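Long-range contacts in PpBBE-like 1 D396N (Physcomitrella patens subsp. patens, PDB 6EO5), which acts as a cellobiose oxidase, a berberine bridge enzyme homologue of the VAO type that carries FAD as its flavin cofactor: residues V75-G80 with V94-M99; S31-A36 with S49-P54; R45-A50 with G90-L95. One frame throughout, in Å; residues are numbered along the deposited sequence.

In the fold
The three contacts cluster on one side of the chain, each pair of centres about 10 Å apart. All involve a four-stranded mixed sheet in the order 24-26, 50-53, 95-98, 74-77. Interaction 2 comes first along the chain and sets helix 31-36 against strand 50-53. Interaction 1 opens after interaction 2 has closed, and pairs strands 74-77 and 95-98. Interaction 3 joins the loops that lead into strands 50-53 and 95-98, sharing Ser49 and Ala50 with interaction 2 and Val94 and Leu95 with interaction 1. Segment 75-80 of interaction 1 also binds FAD. The other two lie farther out and tie the helix and loops to the same sheet.

Interaction 1: V75-G80 with V94-M99; sequences VPRGGG and VLVVDM. With FAD (flavin-adenine dinucleotide), chain C.
Arg77 and Asp98 form a salt bridge between neighbouring parallel strands, through Arg77 NH1 and Asp98 OD2. The modelled separation is too short to be taken literally. Arg77 CG stands anti to the backbone N, and the chain then bends at chi2 and chi3 before NH1 reaches Asp98 OD2. The guanidinium and carboxylate planes are 85° apart. Val96 CG1 lies over one guanidinium face, toward its rim, and also meets Arg77 CB at 3.9 Å.

Under these side chains runs a regular parallel ladder. Val75 N bonds to Leu95 O at 3.1 Å, and Val97 N to Val75 O at 2.9 Å. Arg77 N then reaches Val97 O, and Met99 N reaches Arg77 O. Val75 CG2 and Val94 CG1 touch where the ladder begins.

This is part of the FAD-binding domain of the FAD_PCMH clan. Strand 74-77 leads into Gly78, Gly79 and Gly80, which hold the pyrophosphate. Gly79 N donates to FAD O1P at 3.0 Å and Gly80 N to FAD O2A at 2.9 Å; Gly78 N adds a weak bond to O2A. Pro76 O accepts from the ribose O2B at 2.7 Å. Pro76 CG lies over the adenine face, 3.4 Å from FAD N3A.

Farther out, Arg77 NH2 bonds to Ala36 O, and Asp98 OD1 accepts from Glu100 N.

Interaction 2: S31-A36 with S49-P54; sequences SEYSTA and SAFVFP
Phe51 points from its strand toward helix 31-36 and meets Ala36 and Tyr33 there. From CB, its CG lies beside the backbone N, where Ala36 CB is already 3.7 Å from Phe51 CG. The methyl sits over the centre of the ring in a CH-pi contact, 3.5 Å from the centroid of Phe51 and 9° off the ring normal. CD1 touches the same methyl. CD2 is shared, with Ala36 CB and Tyr33 CD2 each 3.6 Å from it. CE2 likewise meets Tyr33 CD2 at 3.6 Å. On the same face as the methyl, CE1 lies 3.5 Å from Ala36 O. At the tip, CZ lies 3.7 Å from Ala36 C and also near Ala36 O.

The two rings form an offset edge-to-face pair, the edge of Phe51 toward the face of Tyr33. Their centroids are 5.4 Å apart and the planes are turned by 65°. The far end of Tyr33 is held in place by a hydrogen bond from OH to Pro48 O. Phe53 CZ brings a second ring to Ala36 CB, with the methyl near the plane of that ring.

An alanine at Phe51 would probably open a gap beneath the Ala36 methyl and leave the Tyr33 ring without its aromatic partner.

Helix 31-36 crosses strand 50-53 nearly perpendicularly (86°). It packs on the face of the FAD-binding domain's mixed sheet that carries Phe51 and Phe53. The strand runs between 24-26 and 95-98; Phe51 also touches Val96, and Phe53 makes a cation-pi contact with Arg24.

Interaction 3: R45-A50 with G90-L95; sequences RYAPSA and GRDGVL
Ser49 N donates a hydrogen bond to Val94 O, 2.6 Å long and bent to 133°. The donor lies above the carbonyl plane. Two more bonds continue the pairing toward Tyr46. Gly93 N donates to Ala47 O at 2.9 Å. Asp92 OD1 takes a hydrogen bond from Ala47 N, 2.8 Å long and nearly straight at 170°, with the donor above the carboxylate plane. Asp92 CG lies beside its own backbone N (chi1 -83°), which brings the carboxylate toward Ala47. Tyr46 CA lies 3.4 Å from Asp92 OD1, which also sits in the plane of the Tyr46 ring, at its edge.

The Tyr46 ring lies flat against the peptide that joins Gly90 to Arg91. Arg91 N is over the centre of the ring. Gly90 C is offset toward the rim, 3.4 Å from Tyr46 CZ. Gly90 CA makes a CH-pi contact on this face, 3.9 Å from the centroid of Tyr46. This face of the ring packs on main chain; Tyr46 also touches Arg434.

The loops then become parallel strands. Ala50 is bridged to Leu95, whose CA makes a C-H...O contact with Ala50 O. Leu95 CD1 rests on Ala50 CB at 3.9 Å.

Arg91 NH1 reaches out to Asn463 O. Ala50 O also accepts from Val96 N as strands 50-53 and 95-98 run on side by side, and helix 14-21 packs on Ala50 and Leu95 through Leu14 and Leu18.

Interaction 1: V75-G80 with V94-M99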
loop_
_atom_site.group_PDB
_atom_site.type_symbol
_atom_site.label_atom_id
_atom_site.label_comp_id
_atom_site.label_asym_id
_atom_site.label_seq_id
_atom_site.Cartn_x
_atom_site.Cartn_y
_atom_site.Cartn_z
ATOM N N VAL A 75 -11.548 0.140 14.885
ATOM C CA VAL A 75 -10.883 -0.041 13.593
ATOM C C VAL A 75 -10.086 -1.340 13.608
ATOM O O VAL A 75 -9.457 -1.683 14.623
ATOM C CB VAL A 75 -9.970 1.146 13.216
ATOM C CG1 VAL A 75 -10.769 2.449 13.098
ATOM C CG2 VAL A 75 -8.793 1.292 14.184
ATOM N N PRO A 76 -10.097 -2.093 12.514
ATOM C CA PRO A 76 -9.160 -3.203 12.367
ATOM C C PRO A 76 -7.749 -2.704 12.077
ATOM O O PRO A 76 -7.541 -1.605 11.553
ATOM C CB PRO A 76 -9.731 -3.981 11.175
ATOM C CG PRO A 76 -10.413 -2.952 10.359
ATOM C CD PRO A 76 -10.986 -1.962 11.343
ATOM N N ARG A 77 -6.769 -3.534 12.439
ATOM C CA ARG A 77 -5.373 -3.282 12.118
ATOM C C ARG A 77 -4.734 -4.539 11.529
ATOM O O ARG A 77 -4.801 -5.620 12.126
ATOM C CB ARG A 77 -4.609 -2.823 13.350
ATOM C CG ARG A 77 -3.152 -2.561 13.092
ATOM C CD ARG A 77 -2.337 -3.131 14.208
ATOM N NE ARG A 77 -2.059 -2.147 15.237
ATOM C CZ ARG A 77 -1.598 -2.445 16.452
ATOM N NH1 ARG A 77 -1.391 -3.699 16.808
ATOM N NH2 ARG A 77 -1.353 -1.479 17.321
ATOM N N GLY A 78 -4.142 -4.401 10.345
ATOM C CA GLY A 78 -3.305 -5.438 9.773
ATOM C C GLY A 78 -1.854 -5.238 10.161
ATOM O O GLY A 78 -1.492 -5.426 11.326
ATOM N N GLY A 79 -1.015 -4.826 9.208
ATOM C CA GLY A 79 0.396 -4.639 9.501
ATOM C C GLY A 79 0.771 -3.318 10.140
ATOM O O GLY A 79 1.947 -3.121 10.458
ATOM N N GLY A 80 -0.184 -2.408 10.319
ATOM C CA GLY A 80 0.075 -1.149 10.997
ATOM C C GLY A 80 0.955 -0.161 10.258
ATOM O O GLY A 80 1.676 0.609 10.900
ATOM N N VAL A 94 -10.125 4.557 20.591
ATOM C CA VAL A 94 -10.766 3.563 19.741
ATOM C C VAL A 94 -10.439 2.169 20.266
ATOM O O VAL A 94 -9.485 1.969 21.016
ATOM C CB VAL A 94 -10.316 3.771 18.280
ATOM C CG1 VAL A 94 -10.727 2.630 17.373
ATOM C CG2 VAL A 94 -10.889 5.080 17.764
ATOM N N LEU A 95 -11.275 1.193 19.919
ATOM C CA LEU A 95 -10.929 -0.215 20.097
ATOM C C LEU A 95 -10.205 -0.680 18.841
ATOM O O LEU A 95 -10.796 -0.712 17.752
ATOM C CB LEU A 95 -12.169 -1.069 20.352
ATOM C CG LEU A 95 -11.945 -2.588 20.385
ATOM C CD1 LEU A 95 -11.049 -2.988 21.553
ATOM C CD2 LEU A 95 -13.265 -3.354 20.410
ATOM N N VAL A 96 -8.930 -1.030 18.986
ATOM C CA VAL A 96 -8.130 -1.539 17.875
ATOM C C VAL A 96 -8.285 -3.049 17.826
ATOM O O VAL A 96 -7.918 -3.752 18.771
ATOM C CB VAL A 96 -6.649 -1.153 18.016
ATOM C CG1 VAL A 96 -5.831 -1.834 16.915
ATOM C CG2 VAL A 96 -6.465 0.368 17.988
ATOM N N VAL A 97 -8.812 -3.549 16.717
ATOM C CA VAL A 97 -9.004 -4.983 16.511
ATOM C C VAL A 97 -7.825 -5.478 15.676
ATOM O O VAL A 97 -7.876 -5.521 14.446
ATOM C CB VAL A 97 -10.341 -5.275 15.848
ATOM C CG1 VAL A 97 -10.546 -6.787 15.704
ATOM C CG2 VAL A 97 -11.453 -4.620 16.640
ATOM N N ASP A 98 -6.745 -5.857 16.354
ATOM C CA ASP A 98 -5.542 -6.346 15.691
ATOM C C ASP A 98 -5.781 -7.761 15.168
ATOM O O ASP A 98 -6.032 -8.683 15.950
ATOM C CB ASP A 98 -4.366 -6.300 16.663
ATOM C CG ASP A 98 -3.049 -6.685 16.017
ATOM O OD1 ASP A 98 -2.979 -7.722 15.322
ATOM O OD2 ASP A 98 -2.070 -5.943 16.215
ATOM N N MET A 99 -5.688 -7.936 13.850
ATOM C CA MET A 99 -6.046 -9.182 13.188
ATOM C C MET A 99 -4.867 -10.150 13.046
ATOM O O MET A 99 -4.895 -11.029 12.175
ATOM C CB MET A 99 -6.655 -8.879 11.819
ATOM C CG MET A 99 -7.953 -8.114 11.911
ATOM S SD MET A 99 -9.253 -9.106 12.676
ATOM C CE MET A 99 -9.687 -10.193 11.309
HETATM P PA FAD C . -2.756 -0.809 8.532
HETATM O O1A FAD C . -2.299 0.482 9.192
HETATM O O2A FAD C . -2.898 -1.931 9.528
HETATM O O5B FAD C . -4.104 -0.649 7.657
HETATM C C5B FAD C . -4.336 0.490 6.858
HETATM C C4B FAD C . -5.830 0.776 6.743
HETATM O O4B FAD C . -6.524 -0.397 6.363
HETATM C C3B FAD C . -6.429 1.224 8.064
HETATM O O3B FAD C . -7.496 2.107 7.794
HETATM C C2B FAD C . -6.986 -0.056 8.628
HETATM O O2B FAD C . -8.029 0.182 9.540
HETATM C C1B FAD C . -7.446 -0.782 7.370
HETATM N N9A FAD C . -7.457 -2.241 7.621
HETATM C C8A FAD C . -6.417 -3.002 8.100
HETATM N N7A FAD C . -6.829 -4.283 8.211
HETATM C C5A FAD C . -8.117 -4.355 7.815
HETATM C C6A FAD C . -9.009 -5.409 7.744
HETATM N N6A FAD C . -8.619 -6.626 8.106
HETATM N N1A FAD C . -10.291 -5.189 7.291
HETATM C C2A FAD C . -10.680 -3.920 6.930
HETATM N N3A FAD C . -9.793 -2.867 7.008
HETATM C C4A FAD C . -8.529 -3.082 7.448
HETATM N N1 FAD C . 2.263 0.598 -0.836
HETATM C C2 FAD C . 2.329 0.003 -2.101
HETATM O O2 FAD C . 1.352 -0.036 -2.878
HETATM N N3 FAD C . 3.520 -0.578 -2.504
HETATM C C4 FAD C . 4.624 -0.565 -1.678
HETATM O O4 FAD C . 5.662 -1.099 -2.055
HETATM C C4X FAD C . 4.559 0.028 -0.426
HETATM N N5 FAD C . 5.654 -0.004 0.412
HETATM C C5X FAD C . 5.502 0.288 1.754
HETATM C C6 FAD C . 6.581 0.116 2.615
HETATM C C7 FAD C . 6.459 0.278 4.004
HETATM C C7M FAD C . 7.652 0.065 4.909
HETATM C C8 FAD C . 5.226 0.739 4.513
HETATM C C8M FAD C . 5.052 1.051 5.987
HETATM C C9 FAD C . 4.173 0.996 3.614
HETATM C C9A FAD C . 4.282 0.758 2.233
HETATM N N10 FAD C . 3.265 1.042 1.312
HETATM C C10 FAD C . 3.358 0.576 0.015
HETATM C "C1'" FAD C . 1.944 1.585 1.745
HETATM C "C2'" FAD C . 1.022 0.423 2.101
HETATM O "O2'" FAD C . 0.466 -0.203 0.967
HETATM C "C3'" FAD C . -0.099 0.947 2.969
HETATM O "O3'" FAD C . 0.516 1.510 4.102
HETATM C "C4'" FAD C . -1.054 -0.185 3.336
HETATM O "O4'" FAD C . -2.354 0.351 3.484
HETATM C "C5'" FAD C . -0.587 -0.897 4.604
HETATM O "O5'" FAD C . -1.497 -1.874 5.065
HETATM P P FAD C . -1.340 -2.415 6.580
HETATM O O1P FAD C . -2.314 -3.547 6.812
HETATM O O2P FAD C . 0.072 -2.788 6.944
HETATM O O3P FAD C . -1.602 -1.086 7.448
#

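Interaction 2: S31-A36 with S49-P54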
loop_
_atom_site.group_PDB
_atom_site.type_symbol
_atom_site.label_atom_id
_atom_site.label_comp_id
_atom_site.label_asym_id
_atom_site.label_seq_id
_atom_site.Cartn_x
_atom_site.Cartn_y
_atom_site.Cartn_z
ATOM N N SER A 31 1.788 -3.254 30.259
ATOM C CA SER A 31 2.916 -3.337 29.344
ATOM C C SER A 31 2.524 -3.957 28.007
ATOM O O SER A 31 3.180 -3.692 26.993
ATOM C CB SER A 31 4.047 -4.144 29.978
ATOM O OG SER A 31 3.734 -5.526 29.970
ATOM N N GLU A 32 1.479 -4.792 27.986
ATOM C CA GLU A 32 0.988 -5.333 26.720
ATOM C C GLU A 32 0.429 -4.222 25.848
ATOM O O GLU A 32 0.714 -4.154 24.647
ATOM C CB GLU A 32 -0.086 -6.399 26.962
ATOM C CG GLU A 32 0.326 -7.559 27.856
ATOM C CD GLU A 32 0.358 -7.172 29.323
ATOM O OE1 GLU A 32 -0.535 -6.396 29.765
ATOM O OE2 GLU A 32 1.294 -7.629 30.021
ATOM N N TYR A 33 -0.380 -3.343 26.448
ATOM C CA TYR A 33 -0.931 -2.195 25.739
ATOM C C TYR A 33 0.176 -1.277 25.233
ATOM O O TYR A 33 0.102 -0.764 24.109
ATOM C CB TYR A 33 -1.892 -1.452 26.669
ATOM C CG TYR A 33 -2.476 -0.147 26.179
ATOM C CD1 TYR A 33 -1.818 1.061 26.393
ATOM C CD2 TYR A 33 -3.720 -0.110 25.561
ATOM C CE1 TYR A 33 -2.371 2.266 25.976
ATOM C CE2 TYR A 33 -4.286 1.093 25.139
ATOM C CZ TYR A 33 -3.605 2.275 25.354
ATOM O OH TYR A 33 -4.158 3.469 24.940
ATOM N N SER A 34 1.218 -1.070 26.041
ATOM C CA SER A 34 2.316 -0.208 25.620
ATOM C C SER A 34 3.008 -0.742 24.368
ATOM O O SER A 34 3.222 -0.001 23.399
ATOM C CB SER A 34 3.315 -0.049 26.753
ATOM O OG SER A 34 4.557 0.364 26.229
ATOM N N THR A 35 3.373 -2.027 24.360
ATOM C CA THR A 35 4.031 -2.551 23.169
ATOM C C THR A 35 3.061 -2.713 22.002
ATOM O O THR A 35 3.496 -2.708 20.845
ATOM C CB THR A 35 4.735 -3.884 23.467
ATOM O OG1 THR A 35 3.768 -4.928 23.567
ATOM C CG2 THR A 35 5.530 -3.808 24.766
ATOM N N ALA A 36 1.762 -2.833 22.270
ATOM C CA ALA A 36 0.807 -2.929 21.177
ATOM C C ALA A 36 0.664 -1.615 20.422
ATOM O O ALA A 36 0.178 -1.616 19.286
ATOM C CB ALA A 36 -0.559 -3.382 21.696
ATOM N N SER A 49 -8.725 2.828 23.402
ATOM C CA SER A 49 -9.368 2.267 24.591
ATOM C C SER A 49 -8.761 0.916 24.937
ATOM O O SER A 49 -8.444 0.637 26.098
ATOM C CB SER A 49 -10.875 2.089 24.379
ATOM O OG SER A 49 -11.488 3.223 23.810
ATOM N N ALA A 50 -8.610 0.056 23.936
ATOM C CA ALA A 50 -8.093 -1.283 24.170
ATOM C C ALA A 50 -7.657 -1.898 22.850
ATOM O O ALA A 50 -8.088 -1.480 21.772
ATOM C CB ALA A 50 -9.135 -2.176 24.849
ATOM N N PHE A 51 -6.790 -2.901 22.963
ATOM C CA PHE A 51 -6.446 -3.794 21.868
ATOM C C PHE A 51 -7.092 -5.143 22.135
ATOM O O PHE A 51 -6.975 -5.676 23.241
ATOM C CB PHE A 51 -4.931 -3.967 21.743
ATOM C CG PHE A 51 -4.192 -2.705 21.404
ATOM C CD1 PHE A 51 -3.956 -2.362 20.079
ATOM C CD2 PHE A 51 -3.712 -1.872 22.408
ATOM C CE1 PHE A 51 -3.271 -1.214 19.765
ATOM C CE2 PHE A 51 -3.019 -0.714 22.099
ATOM C CZ PHE A 51 -2.798 -0.381 20.779
ATOM N N VAL A 52 -7.780 -5.685 21.138
ATOM C CA VAL A 52 -8.261 -7.056 21.172
ATOM C C VAL A 52 -7.630 -7.792 19.999
ATOM O O VAL A 52 -7.474 -7.226 18.911
ATOM C CB VAL A 52 -9.806 -7.136 21.139
ATOM C CG1 VAL A 52 -10.377 -6.398 19.939
ATOM C CG2 VAL A 52 -10.272 -8.583 21.164
ATOM N N PHE A 53 -7.234 -9.049 20.231
ATOM C CA PHE A 53 -6.477 -9.850 19.273
ATOM C C PHE A 53 -7.299 -11.077 18.908
ATOM O O PHE A 53 -7.051 -12.173 19.430
ATOM C CB PHE A 53 -5.122 -10.249 19.848
ATOM C CG PHE A 53 -4.230 -9.077 20.161
ATOM C CD1 PHE A 53 -4.409 -8.336 21.317
ATOM C CD2 PHE A 53 -3.205 -8.717 19.297
ATOM C CE1 PHE A 53 -3.583 -7.260 21.605
ATOM C CE2 PHE A 53 -2.380 -7.639 19.582
ATOM C CZ PHE A 53 -2.570 -6.912 20.737
ATOM N N PRO A 54 -8.289 -10.934 18.024
ATOM C CA PRO A 54 -9.116 -12.089 17.660
ATOM C C PRO A 54 -8.283 -13.168 16.999
ATOM O O PRO A 54 -7.357 -12.879 16.233
ATOM C CB PRO A 54 -10.141 -11.513 16.677
ATOM C CG PRO A 54 -10.080 -10.065 16.837
ATOM C CD PRO A 54 -8.707 -9.716 17.316
#

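Interaction 3: R45-A50 with G90-L95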
loop_
_atom_site.group_PDB
_atom_site.type_symbol
_atom_site.label_atom_id
_atom_site.label_comp_id
_atom_site.label_asym_id
_atom_site.label_seq_id
_atom_site.Cartn_x
_atom_site.Cartn_y
_atom_site.Cartn_z
ATOM N N ARG A 45 0.760 9.378 18.035
ATOM C CA ARG A 45 0.697 8.260 18.978
ATOM C C ARG A 45 -0.675 8.216 19.649
ATOM O O ARG A 45 -0.849 8.498 20.834
ATOM C CB ARG A 45 1.818 8.367 19.993
ATOM C CG ARG A 45 3.151 8.192 19.361
ATOM C CD ARG A 45 4.216 8.757 20.242
ATOM N NE ARG A 45 5.379 7.881 20.238
ATOM C CZ ARG A 45 6.526 8.156 19.631
ATOM N NH1 ARG A 45 6.680 9.308 18.970
ATOM N NH2 ARG A 45 7.518 7.272 19.692
ATOM N N TYR A 46 -1.663 7.838 18.851
ATOM C CA TYR A 46 -3.017 7.721 19.361
ATOM C C TYR A 46 -3.083 6.639 20.428
ATOM O O TYR A 46 -2.452 5.586 20.303
ATOM C CB TYR A 46 -3.989 7.395 18.226
ATOM C CG TYR A 46 -4.108 8.470 17.169
ATOM C CD1 TYR A 46 -4.663 9.710 17.467
ATOM C CD2 TYR A 46 -3.703 8.228 15.857
ATOM C CE1 TYR A 46 -4.781 10.683 16.492
ATOM C CE2 TYR A 46 -3.821 9.191 14.880
ATOM C CZ TYR A 46 -4.352 10.420 15.203
ATOM O OH TYR A 46 -4.472 11.376 14.229
ATOM N N ALA A 47 -3.866 6.903 21.474
ATOM C CA ALA A 47 -4.016 5.999 22.612
ATOM C C ALA A 47 -5.383 5.334 22.573
ATOM O O ALA A 47 -6.383 5.984 22.915
ATOM C CB ALA A 47 -3.838 6.763 23.922
ATOM N N PRO A 48 -5.486 4.066 22.178
ATOM C CA PRO A 48 -6.804 3.426 22.055
ATOM C C PRO A 48 -7.425 3.160 23.419
ATOM O O PRO A 48 -6.766 3.246 24.456
ATOM C CB PRO A 48 -6.501 2.104 21.319
ATOM C CG PRO A 48 -5.121 2.237 20.773
ATOM C CD PRO A 48 -4.403 3.183 21.704
ATOM N N SER A 49 -8.725 2.828 23.402
ATOM C CA SER A 49 -9.368 2.267 24.591
ATOM C C SER A 49 -8.761 0.916 24.937
ATOM O O SER A 49 -8.444 0.637 26.098
ATOM C CB SER A 49 -10.875 2.089 24.379
ATOM O OG SER A 49 -11.488 3.223 23.810
ATOM N N ALA A 50 -8.610 0.056 23.936
ATOM C CA ALA A 50 -8.093 -1.283 24.170
ATOM C C ALA A 50 -7.657 -1.898 22.850
ATOM O O ALA A 50 -8.088 -1.480 21.772
ATOM C CB ALA A 50 -9.135 -2.176 24.849
ATOM N N GLY A 90 -6.912 6.956 14.132
ATOM C CA GLY A 90 -6.943 8.327 13.657
ATOM C C GLY A 90 -7.553 9.300 14.642
ATOM O O GLY A 90 -7.882 10.424 14.268
ATOM N N ARG A 91 -7.711 8.879 15.897
ATOM C CA ARG A 91 -8.226 9.643 17.028
ATOM C C ARG A 91 -7.982 8.802 18.273
ATOM O O ARG A 91 -7.713 7.600 18.176
ATOM C CB ARG A 91 -9.718 9.956 16.884
ATOM C CG ARG A 91 -10.586 8.712 16.989
ATOM C CD ARG A 91 -11.721 8.751 16.002
ATOM N NE ARG A 91 -12.674 7.656 16.192
ATOM C CZ ARG A 91 -12.796 6.606 15.383
ATOM N NH1 ARG A 91 -12.012 6.487 14.322
ATOM N NH2 ARG A 91 -13.704 5.673 15.631
ATOM N N ASP A 92 -8.115 9.429 19.440
ATOM C CA ASP A 92 -7.931 8.709 20.694
ATOM C C ASP A 92 -9.178 7.924 21.077
ATOM O O ASP A 92 -10.304 8.282 20.716
ATOM C CB ASP A 92 -7.582 9.666 21.824
ATOM C CG ASP A 92 -6.128 9.994 21.864
ATOM O OD1 ASP A 92 -5.363 9.272 21.184
ATOM O OD2 ASP A 92 -5.751 10.951 22.581
ATOM N N GLY A 93 -8.960 6.831 21.809
ATOM C CA GLY A 93 -10.042 6.113 22.454
ATOM C C GLY A 93 -10.733 5.047 21.645
ATOM O O GLY A 93 -11.846 4.650 22.001
ATOM N N VAL A 94 -10.125 4.557 20.591
ATOM C CA VAL A 94 -10.766 3.563 19.741
ATOM C C VAL A 94 -10.439 2.169 20.266
ATOM O O VAL A 94 -9.485 1.969 21.016
ATOM C CB VAL A 94 -10.316 3.771 18.280
ATOM C CG1 VAL A 94 -10.727 2.630 17.373
ATOM C CG2 VAL A 94 -10.889 5.080 17.764
ATOM N N LEU A 95 -11.275 1.193 19.919
ATOM C CA LEU A 95 -10.929 -0.215 20.097
ATOM C C LEU A 95 -10.205 -0.680 18.841
ATOM O O LEU A 95 -10.796 -0.712 17.752
ATOM C CB LEU A 95 -12.169 -1.069 20.352
ATOM C CG LEU A 95 -11.945 -2.588 20.385
ATOM C CD1 LEU A 95 -11.049 -2.988 21.553
ATOM C CD2 LEU A 95 -13.265 -3.354 20.410
#